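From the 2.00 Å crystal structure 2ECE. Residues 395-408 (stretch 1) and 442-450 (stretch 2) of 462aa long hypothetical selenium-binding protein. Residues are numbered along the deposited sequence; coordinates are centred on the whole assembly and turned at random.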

ATOM      1  N   VAL A 395      13.426   2.933  -6.059  1.00 22.89           N
ATOM      2  CA  VAL A 395      12.047   2.463  -5.987  1.00 23.51           C
ATOM      3  C   VAL A 395      12.077   0.941  -5.902  1.00 22.30           C
ATOM      4  O   VAL A 395      12.645   0.276  -6.765  1.00 24.07           O
ATOM      5  N   TYR A 396      11.492   0.392  -4.845  1.00 21.11           N
ATOM      6  CA  TYR A 396      11.460  -1.050  -4.666  1.00 19.70           C
ATOM      7  C   TYR A 396      10.112  -1.544  -5.181  1.00 19.76           C
ATOM      8  O   TYR A 396       9.089  -0.891  -4.983  1.00 18.81           O
ATOM      9  N   VAL A 397      10.117  -2.696  -5.842  1.00 19.68           N
ATOM     10  CA  VAL A 397       8.903  -3.236  -6.443  1.00 19.14           C
ATOM     11  C   VAL A 397       8.664  -4.716  -6.144  1.00 18.49           C
ATOM     12  O   VAL A 397       9.582  -5.528  -6.281  1.00 18.79           O
ATOM     13  N   THR A 398       7.446  -5.062  -5.720  1.00 16.36           N
ATOM     14  CA  THR A 398       7.086  -6.465  -5.478  1.00 16.99           C
ATOM     15  C   THR A 398       5.915  -6.788  -6.422  1.00 16.74           C
ATOM     16  O   THR A 398       5.385  -5.882  -7.069  1.00 17.70           O
ATOM     17  N   ASN A 399       5.473  -8.041  -6.473  1.00 15.83           N
ATOM     18  CA  ASN A 399       4.473  -8.412  -7.484  1.00 18.21           C
ATOM     19  C   ASN A 399       3.148  -9.089  -7.155  1.00 19.09           C
ATOM     20  O   ASN A 399       2.400  -9.432  -8.076  1.00 20.23           O
ATOM     21  N   SER A 400       2.847  -9.298  -5.881  1.00 19.51           N
ATOM     22  CA  SER A 400       1.599  -9.949  -5.517  1.00 19.42           C
ATOM     23  C   SER A 400       0.526  -8.949  -5.086  1.00 20.78           C
ATOM     24  O   SER A 400       0.823  -7.963  -4.420  1.00 19.60           O
ATOM     25  N   LEU A 401      -0.724  -9.223  -5.463  1.00 20.36           N
ATOM     26  CA  LEU A 401      -1.845  -8.354  -5.121  1.00 19.42           C
ATOM     27  C   LEU A 401      -2.683  -8.961  -3.996  1.00 19.78           C
ATOM     28  O   LEU A 401      -2.885  -8.347  -2.948  1.00 17.61           O
ATOM     29  N   TYR A 402      -3.177 -10.171  -4.234  1.00 19.30           N
ATOM     30  CA  TYR A 402      -3.999 -10.886  -3.264  1.00 19.04           C
ATOM     31  C   TYR A 402      -4.073 -12.363  -3.691  1.00 20.18           C
ATOM     32  O   TYR A 402      -4.325 -12.673  -4.854  1.00 20.39           O
ATOM     33  N   SER A 403      -3.833 -13.260  -2.740  1.00 19.47           N
ATOM     34  CA  SER A 403      -3.830 -14.704  -2.981  1.00 22.05           C
ATOM     35  C   SER A 403      -4.702 -15.206  -4.132  1.00 22.57           C
ATOM     36  O   SER A 403      -4.191 -15.699  -5.130  1.00 23.77           O
ATOM     37  N   THR A 404      -6.017 -15.074  -3.993  1.00 23.63           N
ATOM     38  CA  THR A 404      -6.930 -15.553  -5.021  1.00 23.37           C
ATOM     39  C   THR A 404      -6.979 -14.725  -6.296  1.00 23.68           C
ATOM     40  O   THR A 404      -7.287 -15.257  -7.363  1.00 22.67           O
ATOM     41  N   TRP A 405      -6.677 -13.433  -6.202  1.00 22.11           N
ATOM     42  CA  TRP A 405      -6.679 -12.599  -7.396  1.00 23.09           C
ATOM     43  C   TRP A 405      -5.433 -12.910  -8.229  1.00 23.05           C
ATOM     44  O   TRP A 405      -5.489 -12.905  -9.463  1.00 22.83           O
ATOM     45  N   ASP A 406      -4.313 -13.186  -7.561  1.00 23.39           N
ATOM     46  CA  ASP A 406      -3.078 -13.525  -8.272  1.00 22.82           C
ATOM     47  C   ASP A 406      -3.382 -14.728  -9.161  1.00 24.56           C
ATOM     48  O   ASP A 406      -3.052 -14.757 -10.347  1.00 24.99           O
ATOM     49  N   ASN A 407      -4.017 -15.721  -8.551  1.00 25.40           N
ATOM     50  CA  ASN A 407      -4.354 -16.962  -9.224  1.00 27.28           C
ATOM     51  C   ASN A 407      -5.289 -16.816 -10.419  1.00 27.45           C
ATOM     52  O   ASN A 407      -5.326 -17.690 -11.281  1.00 30.00           O
ATOM     53  N   GLN A 408      -6.028 -15.716 -10.486  1.00 26.28           N
ATOM     54  CA  GLN A 408      -6.937 -15.496 -11.606  1.00 28.27           C
ATOM     55  C   GLN A 408      -6.240 -14.823 -12.778  1.00 28.99           C
ATOM     56  O   GLN A 408      -6.432 -15.211 -13.933  1.00 28.30           O
ATOM     57  N   ALA A 442       7.213 -18.269  -2.216  1.00 22.70           N
ATOM     58  CA  ALA A 442       6.476 -17.289  -1.420  1.00 21.96           C
ATOM     59  C   ALA A 442       6.220 -16.059  -2.289  1.00 21.63           C
ATOM     60  O   ALA A 442       6.965 -15.809  -3.234  1.00 20.93           O
ATOM     61  N   ARG A 443       5.168 -15.303  -1.972  1.00 21.18           N
ATOM     62  CA  ARG A 443       4.827 -14.103  -2.730  1.00 21.38           C
ATOM     63  C   ARG A 443       5.150 -12.876  -1.877  1.00 21.00           C
ATOM     64  O   ARG A 443       5.083 -12.942  -0.650  1.00 21.44           O
ATOM     65  N   SER A 444       5.491 -11.763  -2.522  1.00 19.68           N
ATOM     66  CA  SER A 444       5.858 -10.550  -1.790  1.00 19.47           C
ATOM     67  C   SER A 444       4.861  -9.404  -1.936  1.00 17.15           C
ATOM     68  O   SER A 444       4.264  -9.216  -2.995  1.00 16.37           O
ATOM     69  N   HIS A 445       4.679  -8.642  -0.858  1.00 17.83           N
ATOM     70  CA  HIS A 445       3.751  -7.521  -0.894  1.00 17.14           C
ATOM     71  C   HIS A 445       4.392  -6.201  -0.439  1.00 17.50           C
ATOM     72  O   HIS A 445       5.389  -5.755  -1.016  1.00 18.71           O
ATOM     73  N   GLN A 446       3.845  -5.577   0.597  1.00 17.26           N
ATOM     74  CA  GLN A 446       4.384  -4.283   1.020  1.00 17.76           C
ATOM     75  C   GLN A 446       5.812  -4.290   1.541  1.00 16.63           C
ATOM     76  O   GLN A 446       6.258  -5.237   2.185  1.00 14.92           O
ATOM     77  N   VAL A 447       6.520  -3.208   1.248  1.00 16.46           N
ATOM     78  CA  VAL A 447       7.902  -3.042   1.669  1.00 18.19           C
ATOM     79  C   VAL A 447       8.023  -1.833   2.590  1.00 17.40           C
ATOM     80  O   VAL A 447       7.464  -0.778   2.306  1.00 18.11           O
ATOM     81  N   ARG A 448       8.732  -1.997   3.702  1.00 19.07           N
ATOM     82  CA  ARG A 448       8.963  -0.893   4.626  1.00 18.72           C
ATOM     83  C   ARG A 448      10.470  -0.774   4.800  1.00 19.14           C
ATOM     84  O   ARG A 448      11.132  -1.726   5.215  1.00 18.57           O
ATOM     85  N   LEU A 449      11.011   0.393   4.474  1.00 18.65           N
ATOM     86  CA  LEU A 449      12.447   0.612   4.585  1.00 20.53           C
ATOM     87  C   LEU A 449      12.843   1.071   5.988  1.00 21.47           C
ATOM     88  O   LEU A 449      12.165   1.902   6.596  1.00 21.27           O
ATOM     89  N   SER A 450      13.935   0.521   6.506  1.00 22.53           N
ATOM     90  CA  SER A 450      14.408   0.904   7.830  1.00 24.65           C
ATOM     91  C   SER A 450      14.624   2.418   7.829  1.00 26.18           C
ATOM     92  O   SER A 450      15.205   2.963   6.897  1.00 24.58           O
TER

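What anchors the polar end of this contact? Arg443 does, with more of its surface covered by the other stretch than any other residue here. Its CA-to-CB bond points toward stretch 1, and with chi1 m followed by chi2 and chi3 both t, the extended chain carries the guanidinium to the helix that includes Asp406 and Asn407. There NH2 of Arg443 donates to OD1 of Asn407 at 2.7 Å, and NH1 of Arg443 donates to the backbone O of Ser403 at 3.1 Å; both acceptors lie at the edge of the guanidinium, near its plane. NH1 of Arg443 also forms a salt bridge with OD2 of Asp406 at 3.1 Å, although the hydrogen bond within it is weak. Asn407 starts out sideways, but its m rotamer brings the amide end nearer to the arginine.

How is Asp406 held in place for that salt bridge? Its CA-to-CB bond points toward stretch 2, and chi1 is m, while its carboxylate is bound from its own stretch. OD1 of Asp406 accepts from the backbone N of Leu401 at 2.9 Å and from N of Tyr402 at 3.2 Å, whereas OD2 of Asp406 accepts from OG of Ser400 at 2.6 Å. One carboxylate thus ties the loop, the helix and the arginine together.

Which links join the loop and strand further along? Ser400 is in the t rotamer, and its hydroxyl is the one that binds Asp406. The backbone N of Ser400 donates to O of Ser444 at 3.2 Å. The CB of Ser400 packs 3.7 Å from CB of Arg443. A water bridges the stretches, donating to OG of Ser400 at 2.7 Å and lying 2.5 Å from ND1 of His445. His445 points away at its CB, yet its t rotamer brings the ring back: CE1 of His445 approaches O of Leu401 at 3.1 Å, with that oxygen at the ring edge. Thr398, in the p rotamer, donates from OG1 to the backbone O of His445 at 2.6 Å.

Where does the contact become apolar? Beyond that hydroxyl, CG2 of Thr398 meets CG2 of Val447 at 3.7 Å, with Val447 in the t rotamer. Tyr396, rotamer m, points toward the other strand: its CB lies 4.4 Å from CG1 of Val447, and its CE2 reaches CD2 of Leu449 at 3.6 Å. Leu449, with chi1 m and chi2 t, also points inward. Val395 and Val397 point away, whereas Tyr396 and Thr398 point toward stretch 2.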

ATOM      1  CB  VAL A 395      11.225   2.867  -7.234  1.00 22.81           C
ATOM      2  CG1 VAL A 395       9.767   2.430  -7.059  1.00 24.92           C
ATOM      3  CG2 VAL A 395      11.301   4.369  -7.456  1.00 21.86           C
ATOM      4  CB  TYR A 396      11.666  -1.383  -3.193  1.00 20.32           C
ATOM      5  CG  TYR A 396      13.030  -0.950  -2.689  1.00 22.24           C
ATOM      6  CD1 TYR A 396      14.148  -1.764  -2.863  1.00 22.37           C
ATOM      7  CD2 TYR A 396      13.213   0.299  -2.084  1.00 21.40           C
ATOM      8  CE1 TYR A 396      15.414  -1.350  -2.446  1.00 22.21           C
ATOM      9  CE2 TYR A 396      14.481   0.722  -1.664  1.00 21.26           C
ATOM     10  CZ  TYR A 396      15.572  -0.107  -1.847  1.00 21.32           C
ATOM     11  OH  TYR A 396      16.819   0.289  -1.411  1.00 22.50           O
ATOM     12  CB  VAL A 397       8.969  -3.089  -7.982  1.00 19.98           C
ATOM     13  CG1 VAL A 397       7.612  -3.389  -8.596  1.00 18.55           C
ATOM     14  CG2 VAL A 397       9.460  -1.688  -8.360  1.00 17.48           C
ATOM     15  CB  THR A 398       6.721  -6.753  -4.006  1.00 15.94           C
ATOM     16  OG1 THR A 398       5.628  -5.917  -3.598  1.00 16.64           O
ATOM     17  CG2 THR A 398       7.944  -6.524  -3.115  1.00 18.07           C
ATOM     18  CB  ASN A 399       5.181  -9.270  -8.532  1.00 17.78           C
ATOM     19  CG  ASN A 399       5.728 -10.559  -7.943  1.00 21.09           C
ATOM     20  OD1 ASN A 399       6.167 -10.588  -6.787  1.00 19.32           O
ATOM     21  ND2 ASN A 399       5.709 -11.630  -8.731  1.00 18.59           N
ATOM     22  CB  SER A 400       1.854 -10.955  -4.398  1.00 17.88           C
ATOM     23  OG  SER A 400       0.635 -11.503  -3.939  1.00 21.31           O
ATOM     24  CB  LEU A 401      -2.738  -8.122  -6.353  1.00 18.61           C
ATOM     25  CG  LEU A 401      -4.006  -7.278  -6.145  1.00 21.16           C
ATOM     26  CD1 LEU A 401      -3.619  -5.864  -5.728  1.00 19.97           C
ATOM     27  CD2 LEU A 401      -4.834  -7.247  -7.427  1.00 21.74           C
ATOM     28  CB  TYR A 402      -5.400 -10.252  -3.198  1.00 17.75           C
ATOM     29  CG  TYR A 402      -6.280 -10.820  -2.100  1.00 20.35           C
ATOM     30  CD1 TYR A 402      -7.036 -11.976  -2.311  1.00 20.37           C
ATOM     31  CD2 TYR A 402      -6.312 -10.237  -0.832  1.00 18.28           C
ATOM     32  CE1 TYR A 402      -7.800 -12.541  -1.281  1.00 20.40           C
ATOM     33  CE2 TYR A 402      -7.070 -10.792   0.201  1.00 18.73           C
ATOM     34  CZ  TYR A 402      -7.809 -11.944  -0.032  1.00 19.26           C
ATOM     35  OH  TYR A 402      -8.557 -12.501   0.983  1.00 21.52           O
ATOM     36  CB  SER A 403      -4.217 -15.443  -1.695  1.00 21.52           C
ATOM     37  OG  SER A 403      -5.515 -15.069  -1.268  1.00 22.54           O
ATOM     38  CB  THR A 404      -8.351 -15.709  -4.454  1.00 23.42           C
ATOM     39  OG1 THR A 404      -8.735 -14.511  -3.771  1.00 22.71           O
ATOM     40  CG2 THR A 404      -8.394 -16.882  -3.481  1.00 21.39           C
ATOM     41  CB  TRP A 405      -6.736 -11.108  -7.020  1.00 21.33           C
ATOM     42  CG  TRP A 405      -8.070 -10.695  -6.446  1.00 22.04           C
ATOM     43  CD1 TRP A 405      -8.812 -11.382  -5.523  1.00 21.14           C
ATOM     44  CD2 TRP A 405      -8.823  -9.516  -6.767  1.00 20.74           C
ATOM     45  NE1 TRP A 405      -9.980 -10.708  -5.257  1.00 22.24           N
ATOM     46  CE2 TRP A 405     -10.013  -9.561  -6.005  1.00 21.04           C
ATOM     47  CE3 TRP A 405      -8.609  -8.427  -7.625  1.00 20.61           C
ATOM     48  CZ2 TRP A 405     -10.990  -8.555  -6.072  1.00 20.36           C
ATOM     49  CZ3 TRP A 405      -9.586  -7.422  -7.692  1.00 21.01           C
ATOM     50  CH2 TRP A 405     -10.760  -7.500  -6.919  1.00 19.38           C
ATOM     51  CB  ASP A 406      -1.962 -13.952  -7.309  1.00 21.33           C
ATOM     52  CG  ASP A 406      -1.466 -12.821  -6.417  1.00 22.06           C
ATOM     53  OD1 ASP A 406      -1.798 -11.645  -6.674  1.00 18.21           O
ATOM     54  OD2 ASP A 406      -0.725 -13.131  -5.458  1.00 20.86           O
ATOM     55  CB  ASN A 407      -4.933 -17.949  -8.210  1.00 27.03           C
ATOM     56  CG  ASN A 407      -3.919 -18.345  -7.145  1.00 28.50           C
ATOM     57  OD1 ASN A 407      -2.720 -18.067  -7.277  1.00 24.82           O
ATOM     58  ND2 ASN A 407      -4.392 -18.999  -6.085  1.00 27.82           N
ATOM     59  CB  GLN A 408      -8.114 -14.624 -11.188  1.00 28.10           C
ATOM     60  CG  GLN A 408      -9.063 -15.266 -10.215  1.00 29.60           C
ATOM     61  CD  GLN A 408     -10.159 -14.313  -9.809  1.00 31.01           C
ATOM     62  OE1 GLN A 408      -9.914 -13.340  -9.095  1.00 32.06           O
ATOM     63  NE2 GLN A 408     -11.375 -14.572 -10.277  1.00 30.71           N
ATOM     64  CB  ALA A 442       7.286 -16.897  -0.183  1.00 22.02           C
ATOM     65  CB  ARG A 443       3.340 -14.120  -3.109  1.00 21.65           C
ATOM     66  CG  ARG A 443       2.966 -15.317  -3.982  1.00 23.11           C
ATOM     67  CD  ARG A 443       1.484 -15.367  -4.319  1.00 23.96           C
ATOM     68  NE  ARG A 443       1.168 -16.564  -5.095  1.00 23.58           N
ATOM     69  CZ  ARG A 443      -0.058 -16.925  -5.458  1.00 24.17           C
ATOM     70  NH1 ARG A 443      -1.099 -16.178  -5.123  1.00 22.62           N
ATOM     71  NH2 ARG A 443      -0.244 -18.042  -6.149  1.00 25.84           N
ATOM     72  CB  SER A 444       7.251 -10.092  -2.231  1.00 18.98           C
ATOM     73  OG  SER A 444       7.333 -10.002  -3.649  1.00 19.28           O
ATOM     74  CB  HIS A 445       2.501  -7.825  -0.053  1.00 16.12           C
ATOM     75  CG  HIS A 445       1.274  -7.108  -0.527  1.00 17.79           C
ATOM     76  ND1 HIS A 445       0.401  -7.657  -1.443  1.00 19.06           N
ATOM     77  CD2 HIS A 445       0.823  -5.854  -0.285  1.00 17.18           C
ATOM     78  CE1 HIS A 445      -0.532  -6.773  -1.747  1.00 18.38           C
ATOM     79  NE2 HIS A 445      -0.299  -5.670  -1.059  1.00 19.64           N
ATOM     80  CB  GLN A 446       3.474  -3.624   2.055  1.00 17.37           C
ATOM     81  CG  GLN A 446       3.845  -2.160   2.310  1.00 20.70           C
ATOM     82  CD  GLN A 446       2.709  -1.374   2.914  1.00 21.76           C
ATOM     83  OE1 GLN A 446       2.140  -1.768   3.937  1.00 20.17           O
ATOM     84  NE2 GLN A 446       2.370  -0.253   2.290  1.00 20.56           N
ATOM     85  CB  VAL A 447       8.823  -2.828   0.435  1.00 18.15           C
ATOM     86  CG1 VAL A 447      10.239  -2.488   0.874  1.00 16.83           C
ATOM     87  CG2 VAL A 447       8.832  -4.085  -0.422  1.00 17.58           C
ATOM     88  CB  ARG A 448       8.295  -1.132   5.993  1.00 19.76           C
ATOM     89  CG  ARG A 448       7.058  -0.249   6.236  1.00 20.38           C
ATOM     90  CD  ARG A 448       5.856  -0.729   5.418  1.00 24.06           C
ATOM     91  NE  ARG A 448       4.769   0.250   5.330  1.00 24.97           N
ATOM     92  CZ  ARG A 448       4.772   1.306   4.522  1.00 26.94           C
ATOM     93  NH1 ARG A 448       5.807   1.534   3.723  1.00 26.03           N
ATOM     94  NH2 ARG A 448       3.734   2.131   4.504  1.00 27.72           N
ATOM     95  CB  LEU A 449      12.890   1.653   3.551  1.00 20.02           C
ATOM     96  CG  LEU A 449      12.464   1.373   2.104  1.00 19.32           C
ATOM     97  CD1 LEU A 449      12.872   2.545   1.211  1.00 17.93           C
ATOM     98  CD2 LEU A 449      13.104   0.070   1.621  1.00 18.88           C
ATOM     99  CB  SER A 450      15.721   0.184   8.157  1.00 26.48           C
ATOM    100  OG  SER A 450      16.717   0.456   7.183  1.00 26.76           O
TER
HETATM  101  O   HOH W   1       0.015 -10.067  -1.770  1.00 25.46           O